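Local coordinates for protein putative D-lactate dehydrogenase (Chlamydomonas reinhardtii, PDB 4ZGS) that probably reduces pyruvate to D-lactate with an NAD-type cofactor, as a chloroplast pyruvate reductase of the D-isomer specific 2-hydroxyacid dehydrogenase family, at residues F49-G52 / P53-V57; I355-V359 / L360-L364; D156-I159 / R160-G164. All blocks are in the same frame, centred on the assembly; numbering follows the deposited sequence.

Contact 1 (F49-G52 / P53-V57); sequences FLAG and PMQKV
A chi1 of -171° swings CG of Leu50 away from its own N, and a chi1 of -65° sets CG of Met54 beside its N; the two side chains thereby converge one turn apart on helix 44-57, the crossover helix of the beta-alpha-beta unit that joins strands 36-39 and 60-63. The pair is buried: Leu50 packs on Cys348 of helix 341-359, Met54 on Phe63 of strand 60-63. Pro53 brings no N-H to the helix, which kinks here after a wider pi-type turn at 49-51. Its ring sits as a knob among Phe49, Leu50, Ala51 and Gly52, with Cys348 and Ile352 of helix 341-359 also against it. Gly52 O receives two weak bonds, from Gln55 N and Lys56 N, while Gln55 N keeps its regular helical bond to Ala51 O. On the exposed side the Gln55 side chain touches Thr61 of strand 60-63. Leu50 and Met54 cross obliquely, and the CD1 branch of Leu50 rests on CG of Met54 at 3.6 Å. Bends at chi2 and chi3 turn the thioether back, and SD of Met54 lies 3.9 Å from CD1 of Leu50.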
loop_
_atom_site.group_PDB
_atom_site.type_symbol
_atom_site.label_atom_id
_atom_site.label_comp_id
_atom_site.label_asym_id
_atom_site.label_seq_id
_atom_site.Cartn_x
_atom_site.Cartn_y
_atom_site.Cartn_z
ATOM N N PHE A 49 -13.059 1.912 24.425
ATOM C CA PHE A 49 -14.342 1.329 24.786
ATOM C C PHE A 49 -14.434 0.981 26.290
ATOM O O PHE A 49 -15.514 0.978 26.843
ATOM C CB PHE A 49 -14.654 0.099 23.913
ATOM C CG PHE A 49 -14.263 -1.248 24.524
ATOM C CD1 PHE A 49 -15.210 -2.025 25.238
ATOM C CD2 PHE A 49 -12.972 -1.751 24.382
ATOM C CE1 PHE A 49 -14.867 -3.285 25.790
ATOM C CE2 PHE A 49 -12.618 -3.009 24.934
ATOM C CZ PHE A 49 -13.569 -3.770 25.634
ATOM N N LEU A 50 -13.315 0.680 26.944
ATOM C CA LEU A 50 -13.377 0.051 28.266
ATOM C C LEU A 50 -13.068 1.028 29.420
ATOM O O LEU A 50 -13.852 1.125 30.368
ATOM C CB LEU A 50 -12.448 -1.162 28.351
ATOM C CG LEU A 50 -12.575 -2.029 29.612
ATOM C CD1 LEU A 50 -14.092 -2.329 30.020
ATOM C CD2 LEU A 50 -11.797 -3.329 29.463
ATOM N N ALA A 51 -11.904 1.672 29.378
ATOM C CA ALA A 51 -11.405 2.519 30.476
ATOM C C ALA A 51 -12.387 3.570 31.013
ATOM O O ALA A 51 -12.480 3.776 32.214
ATOM C CB ALA A 51 -10.080 3.213 30.042
ATOM N N GLY A 52 -13.119 4.235 30.143
ATOM C CA GLY A 52 -14.074 5.244 30.572
ATOM C C GLY A 52 -15.166 4.673 31.455
ATOM O O GLY A 52 -15.410 5.162 32.565
ATOM N N PRO A 53 -15.849 3.632 30.973
ATOM C CA PRO A 53 -16.862 2.980 31.822
ATOM C C PRO A 53 -16.321 2.437 33.145
ATOM O O PRO A 53 -17.024 2.491 34.163
ATOM C CB PRO A 53 -17.360 1.823 30.956
ATOM C CG PRO A 53 -17.066 2.269 29.518
ATOM C CD PRO A 53 -15.810 3.093 29.602
ATOM N N MET A 54 -15.083 1.953 33.140
ATOM C CA MET A 54 -14.522 1.313 34.321
ATOM C C MET A 54 -14.244 2.310 35.421
ATOM O O MET A 54 -14.418 1.993 36.603
ATOM C CB MET A 54 -13.226 0.561 34.002
ATOM C CG MET A 54 -13.400 -0.608 33.070
ATOM S SD MET A 54 -13.392 -2.229 33.834
ATOM C CE MET A 54 -11.675 -2.427 34.273
ATOM N N GLN A 55 -13.817 3.508 35.039
ATOM C CA GLN A 55 -13.416 4.484 36.036
ATOM C C GLN A 55 -14.649 5.183 36.605
ATOM O O GLN A 55 -14.562 5.844 37.638
ATOM C CB GLN A 55 -12.433 5.495 35.432
ATOM C CG GLN A 55 -11.337 4.822 34.585
ATOM C CD GLN A 55 -10.301 5.786 33.975
ATOM O OE1 GLN A 55 -10.194 5.903 32.764
ATOM N NE2 GLN A 55 -9.502 6.427 34.820
ATOM N N LYS A 56 -15.802 4.996 35.962
ATOM C CA LYS A 56 -17.069 5.461 36.527
ATOM C C LYS A 56 -17.592 4.541 37.633
ATOM O O LYS A 56 -18.368 4.974 38.483
ATOM C CB LYS A 56 -18.135 5.643 35.443
ATOM C CG LYS A 56 -17.923 6.894 34.601
ATOM C CD LYS A 56 -18.975 7.038 33.507
ATOM C CE LYS A 56 -18.698 8.274 32.651
ATOM N NZ LYS A 56 -19.592 8.429 31.468
ATOM N N VAL A 57 -17.161 3.284 37.616
ATOM C CA VAL A 57 -17.598 2.285 38.586
ATOM C C VAL A 57 -16.521 2.003 39.609
ATOM O O VAL A 57 -16.758 2.133 40.805
ATOM C CB VAL A 57 -18.036 0.979 37.923
ATOM C CG1 VAL A 57 -18.309 -0.078 38.960
ATOM C CG2 VAL A 57 -19.274 1.224 37.089
#

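Contact 2 (I355-V359 / L360-L364); sequences IADYV and LDRPL
Helix 341-359 ends here in a Schellman motif, in which Asp361 takes a positive phi of 65° and the backbone folds back so that Arg362 N bonds to Asp357 O at 2.7 Å. The last regular helical bond precedes it, from Leu360 N to Ala356 O at 2.8 Å, and a weak one runs from Asp361 N to Tyr358 O. The reversal lays the side chain of Arg362 against Asp357, five residues earlier. From CG to NE the Arg362 chain is fully extended, and it runs across the carboxylate until NH1 of Arg362 stands 3.3 Å from OD1 of Asp357. The guanidinium and carboxylate planes are 36° apart, and a single weak hydrogen bond, NH1 to OD1, joins the two groups within the salt bridge. OD1 of Asp357 is also hydrogen-bonded by NE2 of Gln353, one turn back, which steadies the carboxylate, while NH2 of Arg362 has a weak, long ion pair with Glu28. Leu360 packs beside Ala356 O, and its side chain touches Glu28 and Val32 of helix 26-33, a helix that Val359 also touches through Lys31 and Val32. The Tyr358 side chain packs on Leu105 of strand 105-108 and on Lys104. The chain leaving Pro363 returns to the last turn through Leu364, whose CG is anti to its carbonyl carbon (chi1 -65°). This brings one methyl against the backbone of the last turn: CD2 of Leu364 lies 3.6 Å from N of Tyr358 and 4.0 Å from CB of Tyr358.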
loop_
_atom_site.group_PDB
_atom_site.type_symbol
_atom_site.label_atom_id
_atom_site.label_comp_id
_atom_site.label_asym_id
_atom_site.label_seq_id
_atom_site.Cartn_x
_atom_site.Cartn_y
_atom_site.Cartn_z
ATOM N N ILE A 355 -18.098 -8.292 37.171
ATOM C CA ILE A 355 -17.330 -7.868 38.336
ATOM C C ILE A 355 -18.253 -7.567 39.518
ATOM O O ILE A 355 -18.002 -8.019 40.630
ATOM C CB ILE A 355 -16.497 -6.584 38.112
ATOM C CG1 ILE A 355 -15.616 -6.629 36.846
ATOM C CG2 ILE A 355 -15.745 -6.254 39.413
ATOM C CD1 ILE A 355 -14.610 -7.745 36.782
ATOM N N ALA A 356 -19.313 -6.797 39.265
ATOM C CA ALA A 356 -20.213 -6.351 40.323
ATOM C C ALA A 356 -20.871 -7.538 40.989
ATOM O O ALA A 356 -20.907 -7.606 42.221
ATOM C CB ALA A 356 -21.255 -5.403 39.782
ATOM N N ASP A 357 -21.363 -8.487 40.192
ATOM C CA ASP A 357 -22.017 -9.676 40.754
ATOM C C ASP A 357 -21.073 -10.435 41.673
ATOM O O ASP A 357 -21.483 -10.884 42.756
ATOM C CB ASP A 357 -22.479 -10.646 39.670
ATOM C CG ASP A 357 -23.618 -10.114 38.839
ATOM O OD1 ASP A 357 -24.278 -9.120 39.235
ATOM O OD2 ASP A 357 -23.853 -10.739 37.785
ATOM N N TYR A 358 -19.820 -10.572 41.221
ATOM C CA TYR A 358 -18.759 -11.204 41.997
ATOM C C TYR A 358 -18.586 -10.479 43.340
ATOM O O TYR A 358 -18.570 -11.116 44.387
ATOM C CB TYR A 358 -17.416 -11.237 41.234
ATOM C CG TYR A 358 -16.282 -11.571 42.175
ATOM C CD1 TYR A 358 -16.157 -12.863 42.682
ATOM C CD2 TYR A 358 -15.365 -10.607 42.592
ATOM C CE1 TYR A 358 -15.156 -13.193 43.573
ATOM C CE2 TYR A 358 -14.353 -10.933 43.481
ATOM C CZ TYR A 358 -14.257 -12.232 43.966
ATOM O OH TYR A 358 -13.268 -12.585 44.856
ATOM N N VAL A 359 -18.428 -9.156 43.285
ATOM C CA VAL A 359 -18.257 -8.312 44.466
ATOM C C VAL A 359 -19.465 -8.368 45.437
ATOM O O VAL A 359 -19.318 -8.375 46.671
ATOM C CB VAL A 359 -18.049 -6.838 44.056
ATOM C CG1 VAL A 359 -18.103 -5.943 45.317
ATOM C CG2 VAL A 359 -16.719 -6.656 43.270
ATOM N N LEU A 360 -20.658 -8.411 44.852
ATOM C CA LEU A 360 -21.898 -8.398 45.594
ATOM C C LEU A 360 -22.282 -9.814 45.919
ATOM O O LEU A 360 -23.349 -10.071 46.482
ATOM C CB LEU A 360 -22.993 -7.721 44.784
ATOM C CG LEU A 360 -22.775 -6.225 44.651
ATOM C CD1 LEU A 360 -23.994 -5.566 44.014
ATOM C CD2 LEU A 360 -22.480 -5.668 46.051
ATOM N N ASP A 361 -21.416 -10.749 45.547
ATOM C CA ASP A 361 -21.644 -12.127 45.947
ATOM C C ASP A 361 -22.899 -12.760 45.344
ATOM O O ASP A 361 -23.475 -13.675 45.932
ATOM C CB ASP A 361 -21.714 -12.204 47.466
ATOM C CG ASP A 361 -21.460 -13.588 47.977
ATOM O OD1 ASP A 361 -20.847 -14.374 47.220
ATOM O OD2 ASP A 361 -21.882 -13.893 49.122
ATOM N N ARG A 362 -23.336 -12.247 44.192
ATOM C CA ARG A 362 -24.478 -12.801 43.465
ATOM C C ARG A 362 -24.070 -14.052 42.681
ATOM O O ARG A 362 -22.889 -14.315 42.513
ATOM C CB ARG A 362 -25.057 -11.756 42.517
ATOM C CG ARG A 362 -25.702 -10.549 43.186
ATOM C CD ARG A 362 -26.017 -9.533 42.093
ATOM N NE ARG A 362 -26.514 -8.256 42.593
ATOM C CZ ARG A 362 -26.910 -7.256 41.807
ATOM N NH1 ARG A 362 -26.848 -7.378 40.480
ATOM N NH2 ARG A 362 -27.350 -6.125 42.346
ATOM N N PRO A 363 -25.047 -14.847 42.221
ATOM C CA PRO A 363 -24.651 -15.979 41.374
ATOM C C PRO A 363 -24.096 -15.478 40.048
ATOM O O PRO A 363 -24.712 -14.627 39.406
ATOM C CB PRO A 363 -25.957 -16.765 41.197
ATOM C CG PRO A 363 -27.054 -15.792 41.521
ATOM C CD PRO A 363 -26.488 -14.852 42.534
ATOM N N LEU A 364 -22.952 -16.018 39.639
ATOM C CA LEU A 364 -22.189 -15.480 38.503
ATOM C C LEU A 364 -22.798 -15.847 37.151
ATOM O O LEU A 364 -23.291 -14.979 36.420
ATOM C CB LEU A 364 -20.745 -15.964 38.608
ATOM C CG LEU A 364 -20.054 -15.376 39.851
ATOM C CD1 LEU A 364 -18.673 -15.939 40.062
ATOM C CD2 LEU A 364 -19.967 -13.865 39.726
#

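Contact 3 (D156-I159 / R160-G164); sequences DAYI and RVRMG
NH1 of Arg162 donates a hydrogen bond to the hydroxyl oxygen of Tyr158, one turn earlier, at 2.7 Å. The oxygen lies at the guanidinium edge, only 6° out of its plane, although the N-H points somewhat off target at 132°. The two side chains run side by side in the same direction, with CG of Arg162 over one face of the Tyr158 ring, 4.0 Å from its centroid, in a CH-pi contact. Bends at chi2 and chi3 fold the arginine along the ring and turn its guanidinium nearly perpendicular to it. The chain thus touches the aromatic face while NH1 grips the phenol oxygen. On the adjoining side of the helix, CG2 of Ile159 meets SD of Met163 at 4.2 Å.

Behind these pairs the backbone is regular alpha-helix, with Arg162 N bonded to Tyr158 O and Met163 N to Ile159 O, both at 2.9 Å. Gly164, at positive phi, then closes the helix in a Schellman motif, with Asn165 N reaching Arg160 O. Arg160 runs extended past Asp156 O to the following loop, where NH1 bonds to Ser169 O.

Helix 154-163 lies among subunits. NH2 of Arg162 comes close to its like-charged counterpart, NH2 of Arg162 of a fourth subunit, and Met163 packs on Met163 of a third. A second subunit presents strand 330-332, whose Leu331 meets Tyr158, and helices 319-324 and 310-313, whose Arg322 and Arg313 bond to Arg162 O and Met163 O respectively.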
loop_
_atom_site.group_PDB
_atom_site.type_symbol
_atom_site.label_atom_id
_atom_site.label_comp_id
_atom_site.label_asym_id
_atom_site.label_seq_id
_atom_site.Cartn_x
_atom_site.Cartn_y
_atom_site.Cartn_z
ATOM N N ASP A 156 -8.510 -3.774 -4.172
ATOM C CA ASP A 156 -7.827 -3.381 -5.407
ATOM C C ASP A 156 -8.187 -1.949 -5.820
ATOM O O ASP A 156 -7.303 -1.156 -6.137
ATOM C CB ASP A 156 -8.156 -4.329 -6.563
ATOM C CG ASP A 156 -7.615 -5.735 -6.355
ATOM O OD1 ASP A 156 -7.020 -6.005 -5.281
ATOM O OD2 ASP A 156 -7.809 -6.577 -7.266
ATOM N N ALA A 157 -9.479 -1.613 -5.837
ATOM C CA ALA A 157 -9.881 -0.314 -6.358
ATOM C C ALA A 157 -9.322 0.829 -5.550
ATOM O O ALA A 157 -8.827 1.812 -6.095
ATOM C CB ALA A 157 -11.371 -0.214 -6.406
ATOM N N TYR A 158 -9.404 0.684 -4.237
ATOM C CA TYR A 158 -8.939 1.699 -3.315
ATOM C C TYR A 158 -7.456 1.984 -3.561
ATOM O O TYR A 158 -7.052 3.150 -3.633
ATOM C CB TYR A 158 -9.201 1.263 -1.870
ATOM C CG TYR A 158 -8.663 2.224 -0.845
ATOM C CD1 TYR A 158 -9.258 3.474 -0.653
ATOM C CD2 TYR A 158 -7.567 1.891 -0.067
ATOM C CE1 TYR A 158 -8.757 4.375 0.273
ATOM C CE2 TYR A 158 -7.078 2.780 0.871
ATOM C CZ TYR A 158 -7.674 4.018 1.027
ATOM O OH TYR A 158 -7.172 4.891 1.958
ATOM N N ILE A 159 -6.656 0.929 -3.697
ATOM C CA ILE A 159 -5.194 1.078 -3.821
ATOM C C ILE A 159 -4.749 1.769 -5.108
ATOM O O ILE A 159 -3.888 2.666 -5.106
ATOM C CB ILE A 159 -4.484 -0.283 -3.736
ATOM C CG1 ILE A 159 -4.613 -0.835 -2.307
ATOM C CG2 ILE A 159 -3.000 -0.130 -4.138
ATOM C CD1 ILE A 159 -4.220 -2.288 -2.146
ATOM N N ARG A 160 -5.337 1.324 -6.208
ATOM C CA ARG A 160 -5.116 1.924 -7.512
ATOM C C ARG A 160 -5.519 3.376 -7.505
ATOM O O ARG A 160 -4.784 4.211 -8.027
ATOM C CB ARG A 160 -5.922 1.237 -8.560
ATOM C CG ARG A 160 -5.634 -0.195 -8.801
ATOM C CD ARG A 160 -6.770 -0.598 -9.728
ATOM N NE ARG A 160 -6.589 -1.883 -10.345
ATOM C CZ ARG A 160 -6.898 -2.108 -11.596
ATOM N NH1 ARG A 160 -7.364 -1.111 -12.360
ATOM N NH2 ARG A 160 -6.712 -3.322 -12.069
ATOM N N VAL A 161 -6.714 3.670 -6.976
ATOM C CA VAL A 161 -7.152 5.059 -6.938
ATOM C C VAL A 161 -6.168 5.890 -6.125
ATOM O O VAL A 161 -5.885 7.034 -6.495
ATOM C CB VAL A 161 -8.586 5.244 -6.357
ATOM C CG1 VAL A 161 -8.919 6.754 -6.265
ATOM C CG2 VAL A 161 -9.604 4.564 -7.245
ATOM N N ARG A 162 -5.631 5.311 -5.043
ATOM C CA ARG A 162 -4.630 5.997 -4.222
ATOM C C ARG A 162 -3.311 6.250 -4.964
ATOM O O ARG A 162 -2.705 7.317 -4.785
ATOM C CB ARG A 162 -4.343 5.230 -2.932
ATOM C CG ARG A 162 -5.501 5.293 -1.943
ATOM C CD ARG A 162 -5.530 6.626 -1.194
ATOM N NE ARG A 162 -4.267 7.028 -0.561
ATOM C CZ ARG A 162 -3.918 6.731 0.695
ATOM N NH1 ARG A 162 -4.729 6.014 1.462
ATOM N NH2 ARG A 162 -2.747 7.145 1.188
ATOM N N MET A 163 -2.882 5.290 -5.797
ATOM C CA MET A 163 -1.698 5.467 -6.647
ATOM C C MET A 163 -1.969 6.411 -7.807
ATOM O O MET A 163 -1.041 7.008 -8.345
ATOM C CB MET A 163 -1.213 4.136 -7.203
ATOM C CG MET A 163 -0.924 3.071 -6.164
ATOM S SD MET A 163 -0.363 1.530 -6.931
ATOM C CE MET A 163 -1.306 1.537 -8.460
ATOM N N GLY A 164 -3.245 6.576 -8.169
ATOM C CA GLY A 164 -3.611 7.388 -9.325
ATOM C C GLY A 164 -3.861 6.569 -10.575
ATOM O O GLY A 164 -3.765 7.079 -11.705
#

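All three contacts lie within single stretches of chain, each along a helix or round its end, yet their settings differ. Contacts 1 and 2 share a neighbourhood, their centres about 18 Å apart, because helix 341-359, which ends in contact 2, also packs against the helix of contact 1. Contact 3 lies across the chain's centre from contact 2, about 52 Å away between centres. Contact 1 is partly buried and mainly apolar, inside one subunit; contact 2 is a surface turn with a weak salt bridge; contact 3, partly buried, combines aromatic, polar and apolar pairs at subunit interfaces. Schellman motifs end the helices of contacts 2 and 3, whereas contact 1 surrounds a proline kink.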